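Phenol hydroxylase component phN (Pseudomonas stutzeri, PDB 3U52) probably serves as the diiron oxygenase subunit of a bacterial multicomponent monooxygenase that uses molecular oxygen to hydroxylate phenol. Local coordinates at residues F188-S197 and Q259-W267. Residues are numbered along the deposited sequence; the frame is centred on the assembly and turned at random.
With XE (xenon), chain B.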
loop_
_atom_site.group_PDB
_atom_site.type_symbol
_atom_site.label_atom_id
_atom_site.label_comp_id
_atom_site.label_asym_id
_atom_site.label_seq_id
_atom_site.Cartn_x
_atom_site.Cartn_y
_atom_site.Cartn_z
ATOM N N PHE A 188 -16.952 27.523 -22.855
ATOM C CA PHE A 188 -15.929 27.275 -23.872
ATOM C C PHE A 188 -14.568 27.858 -23.528
ATOM O O PHE A 188 -13.522 27.219 -23.813
ATOM C CB PHE A 188 -16.397 27.693 -25.274
ATOM C CG PHE A 188 -17.570 26.856 -25.792
ATOM C CD1 PHE A 188 -18.831 27.404 -25.869
ATOM C CD2 PHE A 188 -17.374 25.551 -26.220
ATOM C CE1 PHE A 188 -19.914 26.641 -26.333
ATOM C CE2 PHE A 188 -18.442 24.761 -26.683
ATOM C CZ PHE A 188 -19.727 25.327 -26.728
ATOM N N GLU A 189 -14.569 29.056 -22.960
ATOM C CA GLU A 189 -13.289 29.680 -22.548
ATOM C C GLU A 189 -12.727 28.917 -21.352
ATOM O O GLU A 189 -11.527 28.639 -21.306
ATOM C CB GLU A 189 -13.430 31.174 -22.232
ATOM C CG GLU A 189 -12.069 31.816 -21.904
ATOM C CD GLU A 189 -12.129 33.313 -21.655
ATOM O OE1 GLU A 189 -11.064 33.871 -21.374
ATOM O OE2 GLU A 189 -13.198 33.956 -21.741
ATOM N N PHE A 190 -13.598 28.510 -20.435
ATOM C CA PHE A 190 -13.126 27.704 -19.280
ATOM C C PHE A 190 -12.383 26.462 -19.813
ATOM O O PHE A 190 -11.228 26.183 -19.401
ATOM C CB PHE A 190 -14.258 27.288 -18.341
ATOM C CG PHE A 190 -13.810 26.373 -17.191
ATOM C CD1 PHE A 190 -13.210 26.887 -16.051
ATOM C CD2 PHE A 190 -13.935 24.997 -17.299
ATOM C CE1 PHE A 190 -12.789 26.046 -15.005
ATOM C CE2 PHE A 190 -13.513 24.158 -16.271
ATOM C CZ PHE A 190 -12.945 24.692 -15.126
ATOM N N LEU A 191 -13.024 25.738 -20.726
ATOM C CA LEU A 191 -12.364 24.550 -21.304
ATOM C C LEU A 191 -11.072 24.891 -22.076
ATOM O O LEU A 191 -10.045 24.184 -21.974
ATOM C CB LEU A 191 -13.352 23.757 -22.156
ATOM C CG LEU A 191 -13.869 22.426 -21.574
ATOM C CD1 LEU A 191 -13.774 22.155 -20.026
ATOM C CD2 LEU A 191 -15.197 22.107 -22.164
ATOM N N THR A 192 -11.085 25.986 -22.833
ATOM C CA THR A 192 -9.889 26.361 -23.586
ATOM C C THR A 192 -8.752 26.738 -22.653
ATOM O O THR A 192 -7.584 26.427 -22.934
ATOM C CB THR A 192 -10.186 27.480 -24.617
ATOM O OG1 THR A 192 -11.155 26.979 -25.553
ATOM C CG2 THR A 192 -8.901 27.883 -25.377
ATOM N N ALA A 193 -9.077 27.436 -21.569
ATOM C CA ALA A 193 -8.099 27.876 -20.587
ATOM C C ALA A 193 -7.482 26.680 -19.858
ATOM O O ALA A 193 -6.262 26.534 -19.751
ATOM C CB ALA A 193 -8.793 28.757 -19.546
ATOM N N ILE A 194 -8.365 25.880 -19.309
ATOM C CA ILE A 194 -7.963 24.862 -18.350
ATOM C C ILE A 194 -7.647 23.503 -19.004
ATOM O O ILE A 194 -6.562 22.935 -18.783
ATOM C CB ILE A 194 -8.972 24.766 -17.108
ATOM C CG1 ILE A 194 -9.197 26.154 -16.464
ATOM C CG2 ILE A 194 -8.463 23.765 -16.052
ATOM C CD1 ILE A 194 -7.895 26.981 -15.988
ATOM N N SER A 195 -8.546 23.003 -19.851
ATOM C CA SER A 195 -8.328 21.707 -20.493
ATOM C C SER A 195 -7.258 21.776 -21.586
ATOM O O SER A 195 -6.340 20.945 -21.608
ATOM C CB SER A 195 -9.618 21.114 -21.040
ATOM O OG SER A 195 -10.342 20.530 -19.959
ATOM N N PHE A 196 -7.350 22.752 -22.479
ATOM C CA PHE A 196 -6.346 22.823 -23.512
ATOM C C PHE A 196 -5.043 23.503 -23.044
ATOM O O PHE A 196 -3.984 22.874 -23.086
ATOM C CB PHE A 196 -6.910 23.420 -24.801
ATOM C CG PHE A 196 -5.853 23.724 -25.822
ATOM C CD1 PHE A 196 -5.280 22.710 -26.562
ATOM C CD2 PHE A 196 -5.371 25.035 -25.984
ATOM C CE1 PHE A 196 -4.276 22.998 -27.490
ATOM C CE2 PHE A 196 -4.342 25.312 -26.897
ATOM C CZ PHE A 196 -3.817 24.311 -27.654
ATOM N N SER A 197 -5.102 24.740 -22.556
ATOM C CA SER A 197 -3.890 25.511 -22.237
ATOM C C SER A 197 -3.127 24.976 -21.010
ATOM O O SER A 197 -1.904 24.791 -21.056
ATOM C CB SER A 197 -4.239 27.022 -22.093
ATOM O OG SER A 197 -4.842 27.512 -23.299
ATOM N N GLN A 259 -8.312 31.720 -31.177
ATOM C CA GLN A 259 -6.961 32.314 -31.259
ATOM C C GLN A 259 -6.706 33.315 -30.126
ATOM O O GLN A 259 -5.622 33.325 -29.488
ATOM C CB GLN A 259 -6.714 33.014 -32.629
ATOM C CG GLN A 259 -5.262 33.552 -32.691
ATOM C CD GLN A 259 -4.259 32.419 -32.791
ATOM O OE1 GLN A 259 -3.409 32.201 -31.903
ATOM N NE2 GLN A 259 -4.345 31.692 -33.857
ATOM N N ARG A 260 -7.678 34.182 -29.892
ATOM C CA ARG A 260 -7.564 35.144 -28.807
ATOM C C ARG A 260 -7.455 34.454 -27.439
ATOM O O ARG A 260 -6.708 34.927 -26.575
ATOM C CB ARG A 260 -8.771 36.093 -28.767
ATOM C CG ARG A 260 -8.739 37.202 -29.832
ATOM C CD ARG A 260 -10.055 38.043 -29.773
ATOM N NE ARG A 260 -10.563 38.182 -31.146
ATOM C CZ ARG A 260 -11.788 37.894 -31.562
ATOM N NH1 ARG A 260 -12.737 37.502 -30.721
ATOM N NH2 ARG A 260 -12.060 38.050 -32.844
ATOM N N TRP A 261 -8.248 33.404 -27.213
ATOM C CA TRP A 261 -8.128 32.639 -25.942
ATOM C C TRP A 261 -6.779 31.973 -25.800
ATOM O O TRP A 261 -6.260 31.908 -24.709
ATOM C CB TRP A 261 -9.214 31.570 -25.760
ATOM C CG TRP A 261 -10.588 32.157 -25.598
ATOM C CD1 TRP A 261 -10.902 33.395 -25.116
ATOM C CD2 TRP A 261 -11.820 31.496 -25.862
ATOM N NE1 TRP A 261 -12.272 33.562 -25.103
ATOM C CE2 TRP A 261 -12.860 32.408 -25.547
ATOM C CE3 TRP A 261 -12.148 30.212 -26.331
ATOM C CZ2 TRP A 261 -14.232 32.075 -25.672
ATOM C CZ3 TRP A 261 -13.514 29.889 -26.474
ATOM C CH2 TRP A 261 -14.523 30.827 -26.156
ATOM N N ILE A 262 -6.235 31.438 -26.891
ATOM C CA ILE A 262 -4.896 30.822 -26.836
ATOM C C ILE A 262 -3.882 31.935 -26.443
ATOM O O ILE A 262 -3.051 31.746 -25.567
ATOM C CB ILE A 262 -4.544 30.140 -28.175
ATOM C CG1 ILE A 262 -5.316 28.805 -28.357
ATOM C CG2 ILE A 262 -3.056 29.933 -28.341
ATOM C CD1 ILE A 262 -5.170 28.188 -29.753
ATOM N N ASP A 263 -3.944 33.084 -27.094
ATOM C CA ASP A 263 -3.024 34.182 -26.757
ATOM C C ASP A 263 -3.151 34.610 -25.285
ATOM O O ASP A 263 -2.126 34.765 -24.600
ATOM C CB ASP A 263 -3.318 35.387 -27.640
ATOM C CG ASP A 263 -2.940 35.179 -29.116
ATOM O OD1 ASP A 263 -3.449 35.981 -29.949
ATOM O OD2 ASP A 263 -2.172 34.254 -29.489
ATOM N N LYS A 264 -4.391 34.796 -24.804
ATOM C CA LYS A 264 -4.651 35.170 -23.366
ATOM C C LYS A 264 -4.148 34.097 -22.350
ATOM O O LYS A 264 -3.414 34.400 -21.386
ATOM C CB LYS A 264 -6.144 35.382 -23.144
ATOM C CG LYS A 264 -6.530 35.673 -21.686
ATOM C CD LYS A 264 -8.047 35.810 -21.536
ATOM C CE LYS A 264 -8.342 35.696 -20.060
ATOM N NZ LYS A 264 -9.838 35.908 -19.852
ATOM N N TRP A 265 -4.486 32.836 -22.598
ATOM C CA TRP A 265 -4.238 31.818 -21.600
ATOM C C TRP A 265 -2.824 31.298 -21.701
ATOM O O TRP A 265 -2.278 30.854 -20.722
ATOM C CB TRP A 265 -5.296 30.686 -21.721
ATOM C CG TRP A 265 -6.586 31.252 -21.134
ATOM C CD1 TRP A 265 -7.676 31.671 -21.820
ATOM C CD2 TRP A 265 -6.840 31.559 -19.738
ATOM N NE1 TRP A 265 -8.610 32.211 -20.949
ATOM C CE2 TRP A 265 -8.127 32.111 -19.665
ATOM C CE3 TRP A 265 -6.120 31.349 -18.547
ATOM C CZ2 TRP A 265 -8.729 32.504 -18.427
ATOM C CZ3 TRP A 265 -6.705 31.754 -17.303
ATOM C CH2 TRP A 265 -7.993 32.319 -17.274
ATOM N N PHE A 266 -2.239 31.325 -22.898
ATOM C CA PHE A 266 -0.784 31.142 -22.967
ATOM C C PHE A 266 -0.126 32.111 -22.015
ATOM O O PHE A 266 0.743 31.697 -21.209
ATOM C CB PHE A 266 -0.176 31.380 -24.371
ATOM C CG PHE A 266 1.328 31.404 -24.345
ATOM C CD1 PHE A 266 2.025 32.613 -24.461
ATOM C CD2 PHE A 266 2.039 30.204 -24.109
ATOM C CE1 PHE A 266 3.414 32.643 -24.375
ATOM C CE2 PHE A 266 3.465 30.230 -24.062
ATOM C CZ PHE A 266 4.128 31.461 -24.153
ATOM N N TRP A 267 -0.498 33.386 -22.111
ATOM C CA TRP A 267 0.232 34.429 -21.405
ATOM C C TRP A 267 -0.054 34.392 -19.888
ATOM O O TRP A 267 0.858 34.426 -19.081
ATOM C CB TRP A 267 0.048 35.821 -22.031
ATOM C CG TRP A 267 0.985 36.782 -21.333
ATOM C CD1 TRP A 267 0.675 37.657 -20.342
ATOM C CD2 TRP A 267 2.387 36.950 -21.591
ATOM N NE1 TRP A 267 1.795 38.328 -19.947
ATOM C CE2 TRP A 267 2.865 37.906 -20.688
ATOM C CE3 TRP A 267 3.288 36.352 -22.481
ATOM C CZ2 TRP A 267 4.228 38.317 -20.651
ATOM C CZ3 TRP A 267 4.638 36.759 -22.455
ATOM C CH2 TRP A 267 5.088 37.727 -21.554
HETATM XE XE XE B . -1.696 27.765 -24.806
#
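Two donors grip one carboxylate oxygen, OE1 of Glu189. Lys264 NZ forms a salt bridge from the syn side, 2.8 Å from OE1, while Trp265 NE1 gives a nearly straight hydrogen bond (162°) to its anti lone pair. A glutamate suits this buried place because it brings both charge and length: with CG anti to the backbone N (chi1 -176°) and the chain extended, its methylenes lie over Trp261, CG 3.6 Å from the five-membered ring centroid in a CH-pi contact. Lys264 also pairs with Asp181 and Glu443, so its buried ammonium probably helps keep these carboxylates ionised. Helix 254-283 packs across helix 187-216, which also carries Glu199, an iron ligand of the diiron site; the short segments cross at -52°, axes 9.6 Å apart. The backbones come closest at Ala193 and Trp265, CA to CA 5.6 Å, where the small Ala193 CB sits over the Trp265 five-membered ring; Lys264 CE lies over the opposite face. Thr192 OG1 touches Trp261 CE3, its hydroxyl spent on Phe188 O. Within the wider pi-type turn at 191-197, Thr192 O accepts hydrogen bonds from Ser197 N and OG, from opposite faces of its plane; OG also lies 3.5 Å from xenon.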